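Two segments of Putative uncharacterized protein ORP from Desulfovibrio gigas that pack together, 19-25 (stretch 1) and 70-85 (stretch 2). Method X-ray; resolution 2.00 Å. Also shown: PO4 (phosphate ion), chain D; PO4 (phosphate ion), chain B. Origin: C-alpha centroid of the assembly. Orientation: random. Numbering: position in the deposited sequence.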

ATOM      1  N   LEU A  19      -9.002  -8.011   5.105  1.00 15.91           N
ATOM      2  CA  LEU A  19      -9.419  -7.055   4.080  1.00 15.00           C
ATOM      3  C   LEU A  19      -8.384  -5.978   3.879  1.00 14.86           C
ATOM      4  O   LEU A  19      -7.669  -5.659   4.809  1.00 14.47           O
ATOM      5  CB  LEU A  19     -10.734  -6.369   4.481  1.00 15.21           C
ATOM      6  CG  LEU A  19     -11.999  -7.216   4.521  1.00 16.22           C
ATOM      7  CD1 LEU A  19     -13.100  -6.369   5.140  1.00 18.39           C
ATOM      8  CD2 LEU A  19     -12.380  -7.679   3.124  1.00 17.02           C
ATOM      9  N   VAL A  20      -8.333  -5.390   2.683  1.00 13.77           N
ATOM     10  CA  VAL A  20      -7.523  -4.205   2.517  1.00 14.85           C
ATOM     11  C   VAL A  20      -8.127  -3.043   3.338  1.00 15.30           C
ATOM     12  O   VAL A  20      -9.372  -2.866   3.409  1.00 14.94           O
ATOM     13  CB  VAL A  20      -7.161  -3.822   0.994  1.00 15.43           C
ATOM     14  CG1 VAL A  20      -7.420  -4.930   0.007  1.00 13.02           C
ATOM     15  CG2 VAL A  20      -7.723  -2.519   0.541  1.00 15.53           C
ATOM     16  N   ASP A  21      -7.251  -2.322   4.019  1.00 14.77           N
ATOM     17  CA  ASP A  21      -7.633  -1.124   4.759  1.00 15.48           C
ATOM     18  C   ASP A  21      -7.933  -0.054   3.713  1.00 15.71           C
ATOM     19  O   ASP A  21      -7.064   0.232   2.899  1.00 16.19           O
ATOM     20  CB  ASP A  21      -6.447  -0.686   5.626  1.00 15.85           C
ATOM     21  CG  ASP A  21      -6.847   0.250   6.766  1.00 18.85           C
ATOM     22  OD1 ASP A  21      -7.642   1.190   6.550  1.00 17.56           O
ATOM     23  OD2 ASP A  21      -6.353   0.027   7.891  1.00 19.71           O
ATOM     24  N   PRO A  22      -9.142   0.563   3.731  1.00 15.99           N
ATOM     25  CA  PRO A  22      -9.420   1.642   2.773  1.00 16.40           C
ATOM     26  C   PRO A  22      -8.499   2.860   2.921  1.00 16.50           C
ATOM     27  O   PRO A  22      -8.433   3.680   2.021  1.00 16.69           O
ATOM     28  CB  PRO A  22     -10.867   2.060   3.079  1.00 16.21           C
ATOM     29  CG  PRO A  22     -11.403   1.040   3.965  1.00 17.32           C
ATOM     30  CD  PRO A  22     -10.271   0.343   4.647  1.00 16.27           C
ATOM     31  N   ARG A  23      -7.792   2.970   4.038  1.00 15.40           N
ATOM     32  CA  ARG A  23      -6.993   4.155   4.284  1.00 15.22           C
ATOM     33  C   ARG A  23      -5.543   3.855   4.062  1.00 14.55           C
ATOM     34  O   ARG A  23      -5.103   2.700   4.163  1.00 14.15           O
ATOM     35  CB  ARG A  23      -7.203   4.644   5.706  1.00 16.28           C
ATOM     36  CG  ARG A  23      -8.572   5.171   5.901  1.00 18.92           C
ATOM     37  CD  ARG A  23      -8.949   5.012   7.319  1.00 25.32           C
ATOM     38  NE  ARG A  23      -8.526   6.192   8.001  1.00 26.39           N
ATOM     39  CZ  ARG A  23      -8.229   6.269   9.288  1.00 26.41           C
ATOM     40  NH1 ARG A  23      -8.281   5.208  10.084  1.00 29.21           N
ATOM     41  NH2 ARG A  23      -7.872   7.430   9.764  1.00 20.62           N
ATOM     42  N   PHE A  24      -4.796   4.893   3.732  1.00 14.40           N
ATOM     43  CA  PHE A  24      -3.374   4.725   3.481  1.00 13.78           C
ATOM     44  C   PHE A  24      -2.481   5.190   4.636  1.00 14.09           C
ATOM     45  O   PHE A  24      -1.865   4.370   5.303  1.00 14.70           O
ATOM     46  CB  PHE A  24      -2.929   5.367   2.167  1.00 12.34           C
ATOM     47  CG  PHE A  24      -1.432   5.412   2.029  1.00 13.70           C
ATOM     48  CD1 PHE A  24      -0.695   4.221   1.934  1.00 11.30           C
ATOM     49  CD2 PHE A  24      -0.748   6.621   2.078  1.00 12.81           C
ATOM     50  CE1 PHE A  24       0.687   4.254   1.843  1.00 13.09           C
ATOM     51  CE2 PHE A  24       0.633   6.647   1.995  1.00 14.54           C
ATOM     52  CZ  PHE A  24       1.350   5.434   1.868  1.00 13.83           C
ATOM     53  N   GLY A  25      -2.408   6.501   4.873  1.00 14.46           N
ATOM     54  CA  GLY A  25      -1.496   7.046   5.882  1.00 14.00           C
ATOM     55  C   GLY A  25      -1.742   6.518   7.278  1.00 14.68           C
ATOM     56  O   GLY A  25      -0.795   6.339   8.058  1.00 14.33           O
ATOM     57  N   VAL A  70       4.974  -1.168  -5.570  1.00 14.50           N
ATOM     58  CA  VAL A  70       3.545  -1.004  -5.853  1.00 12.64           C
ATOM     59  C   VAL A  70       2.855  -0.875  -4.503  1.00 13.64           C
ATOM     60  O   VAL A  70       3.227  -1.562  -3.550  1.00 12.89           O
ATOM     61  CB  VAL A  70       2.962  -2.251  -6.547  1.00 13.93           C
ATOM     62  CG1 VAL A  70       1.419  -2.102  -6.807  1.00 10.13           C
ATOM     63  CG2 VAL A  70       3.683  -2.529  -7.862  1.00 12.27           C
ATOM     64  N   LEU A  71       1.867   0.008  -4.426  1.00 13.01           N
ATOM     65  CA  LEU A  71       1.018   0.095  -3.246  1.00 14.07           C
ATOM     66  C   LEU A  71      -0.442  -0.056  -3.678  1.00 13.51           C
ATOM     67  O   LEU A  71      -0.925   0.684  -4.545  1.00 14.44           O
ATOM     68  CB  LEU A  71       1.208   1.436  -2.541  1.00 14.13           C
ATOM     69  CG  LEU A  71       0.119   1.658  -1.482  1.00 16.60           C
ATOM     70  CD1 LEU A  71       0.489   0.950  -0.182  1.00 14.52           C
ATOM     71  CD2 LEU A  71      -0.213   3.108  -1.315  1.00 18.66           C
ATOM     72  N   LEU A  72      -1.127  -0.997  -3.062  1.00 12.49           N
ATOM     73  CA  LEU A  72      -2.539  -1.213  -3.316  1.00 13.34           C
ATOM     74  C   LEU A  72      -3.360  -0.778  -2.093  1.00 13.70           C
ATOM     75  O   LEU A  72      -3.057  -1.177  -0.973  1.00 14.33           O
ATOM     76  CB  LEU A  72      -2.774  -2.677  -3.599  1.00 12.97           C
ATOM     77  CG  LEU A  72      -2.606  -3.279  -5.029  1.00 16.41           C
ATOM     78  CD1 LEU A  72      -2.052  -2.400  -6.153  1.00 14.68           C
ATOM     79  CD2 LEU A  72      -2.018  -4.686  -4.979  1.00 16.06           C
ATOM     80  N   THR A  73      -4.403   0.023  -2.316  1.00 14.11           N
ATOM     81  CA  THR A  73      -5.152   0.654  -1.227  1.00 14.81           C
ATOM     82  C   THR A  73      -6.567   1.082  -1.660  1.00 15.11           C
ATOM     83  O   THR A  73      -7.014   0.763  -2.775  1.00 13.24           O
ATOM     84  CB  THR A  73      -4.353   1.885  -0.589  1.00 16.01           C
ATOM     85  OG1 THR A  73      -5.022   2.313   0.618  1.00 18.30           O
ATOM     86  CG2 THR A  73      -4.208   3.098  -1.561  1.00 15.06           C
ATOM     87  N   GLY A  74      -7.270   1.774  -0.753  1.00 15.35           N
ATOM     88  CA  GLY A  74      -8.535   2.404  -1.082  1.00 15.37           C
ATOM     89  C   GLY A  74      -8.319   3.841  -1.524  1.00 15.88           C
ATOM     90  O   GLY A  74      -8.402   4.146  -2.714  1.00 15.86           O
ATOM     91  N   TYR A  75      -8.022   4.712  -0.558  1.00 15.55           N
ATOM     92  CA  TYR A  75      -7.921   6.159  -0.774  1.00 16.42           C
ATOM     93  C   TYR A  75      -6.547   6.668  -0.361  1.00 16.27           C
ATOM     94  O   TYR A  75      -5.975   6.205   0.641  1.00 16.40           O
ATOM     95  CB  TYR A  75      -8.997   6.903   0.064  1.00 16.28           C
ATOM     96  CG  TYR A  75     -10.400   6.483  -0.279  1.00 18.38           C
ATOM     97  CD1 TYR A  75     -11.075   7.084  -1.340  1.00 21.82           C
ATOM     98  CD2 TYR A  75     -11.029   5.459   0.409  1.00 21.08           C
ATOM     99  CE1 TYR A  75     -12.349   6.701  -1.692  1.00 23.88           C
ATOM    100  CE2 TYR A  75     -12.324   5.052   0.066  1.00 23.85           C
ATOM    101  CZ  TYR A  75     -12.973   5.693  -0.988  1.00 26.41           C
ATOM    102  OH  TYR A  75     -14.252   5.329  -1.367  1.00 29.38           O
ATOM    103  N   VAL A  76      -6.055   7.647  -1.106  1.00 16.41           N
ATOM    104  CA  VAL A  76      -4.801   8.335  -0.795  1.00 17.29           C
ATOM    105  C   VAL A  76      -4.928   9.819  -1.168  1.00 17.68           C
ATOM    106  O   VAL A  76      -5.401  10.151  -2.256  1.00 18.93           O
ATOM    107  CB  VAL A  76      -3.546   7.617  -1.459  1.00 17.46           C
ATOM    108  CG1 VAL A  76      -3.799   7.234  -2.852  1.00 17.32           C
ATOM    109  CG2 VAL A  76      -2.252   8.457  -1.374  1.00 18.09           C
ATOM    110  N   GLY A  77      -4.517  10.690  -0.253  1.00 17.55           N
ATOM    111  CA  GLY A  77      -4.620  12.141  -0.421  1.00 18.12           C
ATOM    112  C   GLY A  77      -3.433  12.699  -1.199  1.00 18.67           C
ATOM    113  O   GLY A  77      -2.531  11.940  -1.572  1.00 17.95           O
ATOM    114  N   PRO A  78      -3.430  14.021  -1.461  1.00 19.33           N
ATOM    115  CA  PRO A  78      -2.439  14.646  -2.368  1.00 19.65           C
ATOM    116  C   PRO A  78      -0.973  14.542  -1.939  1.00 19.16           C
ATOM    117  O   PRO A  78      -0.112  14.227  -2.754  1.00 19.24           O
ATOM    118  CB  PRO A  78      -2.869  16.112  -2.400  1.00 19.63           C
ATOM    119  CG  PRO A  78      -4.337  16.066  -2.081  1.00 21.92           C
ATOM    120  CD  PRO A  78      -4.437  15.004  -1.015  1.00 20.23           C
ATOM    121  N   LYS A  79      -0.683  14.820  -0.678  1.00 19.07           N
ATOM    122  CA  LYS A  79       0.700  14.820  -0.244  1.00 18.59           C
ATOM    123  C   LYS A  79       1.253  13.391  -0.167  1.00 18.13           C
ATOM    124  O   LYS A  79       2.419  13.143  -0.526  1.00 17.76           O
ATOM    125  CB  LYS A  79       0.849  15.592   1.062  1.00 19.49           C
ATOM    126  CG  LYS A  79       0.565  17.102   0.872  1.00 21.64           C
ATOM    127  CD  LYS A  79       0.970  17.917   2.093  1.00 27.02           C
ATOM    128  CE  LYS A  79       0.900  19.430   1.788  1.00 29.86           C
ATOM    129  NZ  LYS A  79       1.322  20.284   2.957  1.00 34.09           N
ATOM    130  N   ALA A  80       0.417  12.457   0.287  1.00 17.26           N
ATOM    131  CA  ALA A  80       0.798  11.056   0.319  1.00 16.30           C
ATOM    132  C   ALA A  80       1.067  10.555  -1.090  1.00 16.29           C
ATOM    133  O   ALA A  80       2.069   9.873  -1.316  1.00 16.54           O
ATOM    134  CB  ALA A  80      -0.246  10.229   0.986  1.00 15.72           C
ATOM    135  N   PHE A  81       0.180  10.887  -2.030  1.00 16.20           N
ATOM    136  CA  PHE A  81       0.367  10.483  -3.418  1.00 17.16           C
ATOM    137  C   PHE A  81       1.691  11.000  -3.998  1.00 17.60           C
ATOM    138  O   PHE A  81       2.396  10.254  -4.683  1.00 16.95           O
ATOM    139  CB  PHE A  81      -0.783  10.940  -4.315  1.00 17.35           C
ATOM    140  CG  PHE A  81      -0.806  10.240  -5.646  1.00 18.91           C
ATOM    141  CD1 PHE A  81      -1.435   9.002  -5.776  1.00 18.91           C
ATOM    142  CD2 PHE A  81      -0.171  10.800  -6.757  1.00 20.56           C
ATOM    143  CE1 PHE A  81      -1.444   8.335  -6.972  1.00 21.26           C
ATOM    144  CE2 PHE A  81      -0.172  10.134  -7.988  1.00 21.54           C
ATOM    145  CZ  PHE A  81      -0.797   8.901  -8.097  1.00 21.83           C
ATOM    146  N   GLN A  82       2.008  12.269  -3.743  1.00 17.46           N
ATOM    147  CA  GLN A  82       3.267  12.871  -4.223  1.00 18.36           C
ATOM    148  C   GLN A  82       4.495  12.167  -3.633  1.00 17.89           C
ATOM    149  O   GLN A  82       5.473  11.897  -4.342  1.00 17.67           O
ATOM    150  CB  GLN A  82       3.312  14.351  -3.857  1.00 19.38           C
ATOM    151  CG  GLN A  82       4.681  14.978  -4.056  1.00 24.21           C
ATOM    152  CD  GLN A  82       4.832  16.286  -3.325  1.00 33.10           C
ATOM    153  OE1 GLN A  82       3.923  17.137  -3.335  1.00 37.03           O
ATOM    154  NE2 GLN A  82       5.989  16.467  -2.679  1.00 35.90           N
ATOM    155  N   ALA A  83       4.427  11.873  -2.334  1.00 17.00           N
ATOM    156  CA  ALA A  83       5.476  11.152  -1.638  1.00 16.48           C
ATOM    157  C   ALA A  83       5.689   9.738  -2.216  1.00 16.96           C
ATOM    158  O   ALA A  83       6.833   9.320  -2.389  1.00 16.65           O
ATOM    159  CB  ALA A  83       5.173  11.100  -0.162  1.00 16.45           C
ATOM    160  N   LEU A  84       4.604   9.019  -2.525  1.00 16.22           N
ATOM    161  CA  LEU A  84       4.683   7.706  -3.209  1.00 16.09           C
ATOM    162  C   LEU A  84       5.299   7.759  -4.615  1.00 16.81           C
ATOM    163  O   LEU A  84       6.151   6.926  -4.959  1.00 17.19           O
ATOM    164  CB  LEU A  84       3.309   7.010  -3.258  1.00 15.72           C
ATOM    165  CG  LEU A  84       2.725   6.646  -1.903  1.00 13.95           C
ATOM    166  CD1 LEU A  84       1.213   6.404  -2.027  1.00 14.12           C
ATOM    167  CD2 LEU A  84       3.441   5.450  -1.315  1.00 13.86           C
ATOM    168  N   GLN A  85       4.873   8.726  -5.422  1.00 17.58           N
ATOM    169  CA  GLN A  85       5.470   8.968  -6.725  1.00 19.05           C
ATOM    170  C   GLN A  85       6.964   9.266  -6.557  1.00 19.08           C
ATOM    171  O   GLN A  85       7.797   8.645  -7.236  1.00 19.53           O
ATOM    172  CB  GLN A  85       4.822  10.163  -7.379  1.00 19.37           C
ATOM    173  CG  GLN A  85       3.497   9.887  -8.004  1.00 25.26           C
ATOM    174  CD  GLN A  85       3.112  11.006  -8.962  1.00 30.30           C
ATOM    175  OE1 GLN A  85       2.745  10.742 -10.098  1.00 34.89           O
ATOM    176  NE2 GLN A  85       3.220  12.260  -8.509  1.00 32.14           N
TER
HETATM  177  P   PO4 D1123      -2.723  13.977   2.465  1.00 40.59           P
HETATM  178  O1  PO4 D1123      -2.073  12.735   1.934  1.00 37.34           O
HETATM  179  O2  PO4 D1123      -2.430  15.098   1.504  1.00 38.77           O
HETATM  180  O3  PO4 D1123      -4.211  13.756   2.653  1.00 40.47           O
HETATM  181  O4  PO4 D1123      -2.140  14.331   3.804  1.00 42.14           O
HETATM  182  P   PO4 B1121      -3.638  10.006   3.612  1.00 20.16           P
HETATM  183  O1  PO4 B1121      -4.094   8.606   3.556  1.00 20.13           O
HETATM  184  O2  PO4 B1121      -3.508  10.502   2.211  1.00 22.11           O
HETATM  185  O3  PO4 B1121      -4.618  10.828   4.371  1.00 20.78           O
HETATM  186  O4  PO4 B1121      -2.295  10.058   4.299  1.00 21.45           O
HETATM  187  O   HOH W   1      -6.257   7.411   3.021  1.00 14.68           O

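Stretch 2 enters as a strand, and Leu71 makes its first contact: its CB points toward stretch 1, and CD2 lies 3.5 Å from CD1 of Phe24, apolar against apolar in a buried setting. Thr73 follows, its buried OG1 3.6 Å from Arg23 O, with its own hydrogen bond made elsewhere in the structure. The backbones' closest CA approach is at Gly74, 4.0 Å from Gly74 CA to Pro22 CA. Glycine suits this spot because a CB would point toward stretch 1 and sit 2.6 Å from Pro22 O, a clash. That same carbonyl accepts the single direct hydrogen bond between the stretches, Tyr75 N to Pro22 O at 2.8 Å, while the tyrosine ring packs CD2 against Pro22 CB at 4.3 Å. Tyr75 O is linked to Phe24 N through a water, which also donates to a phosphate (chain B); Gly25 N and Gly77 N both donate to that phosphate, a further bridge.

Val76 CG2 then approaches Phe24 CD2 at 4.2 Å. Gly77 occupies the N-cap position, where a CB would clash with the other phosphate (chain D). Ala80 and Leu84, one turn apart, both direct their CA-to-CB bonds toward stretch 1, where they meet Phe24. The methyl CB of Ala80 lies at the ring edge, 3.8 Å from Phe24 CD2, whereas Leu84 lays CD1 over one face, 4.3 Å from the ring centroid. Phe24 is buried, with 130 Å² covered, the most here; apolar Leu71, Val76, Ala80 and Leu84 suit its ring.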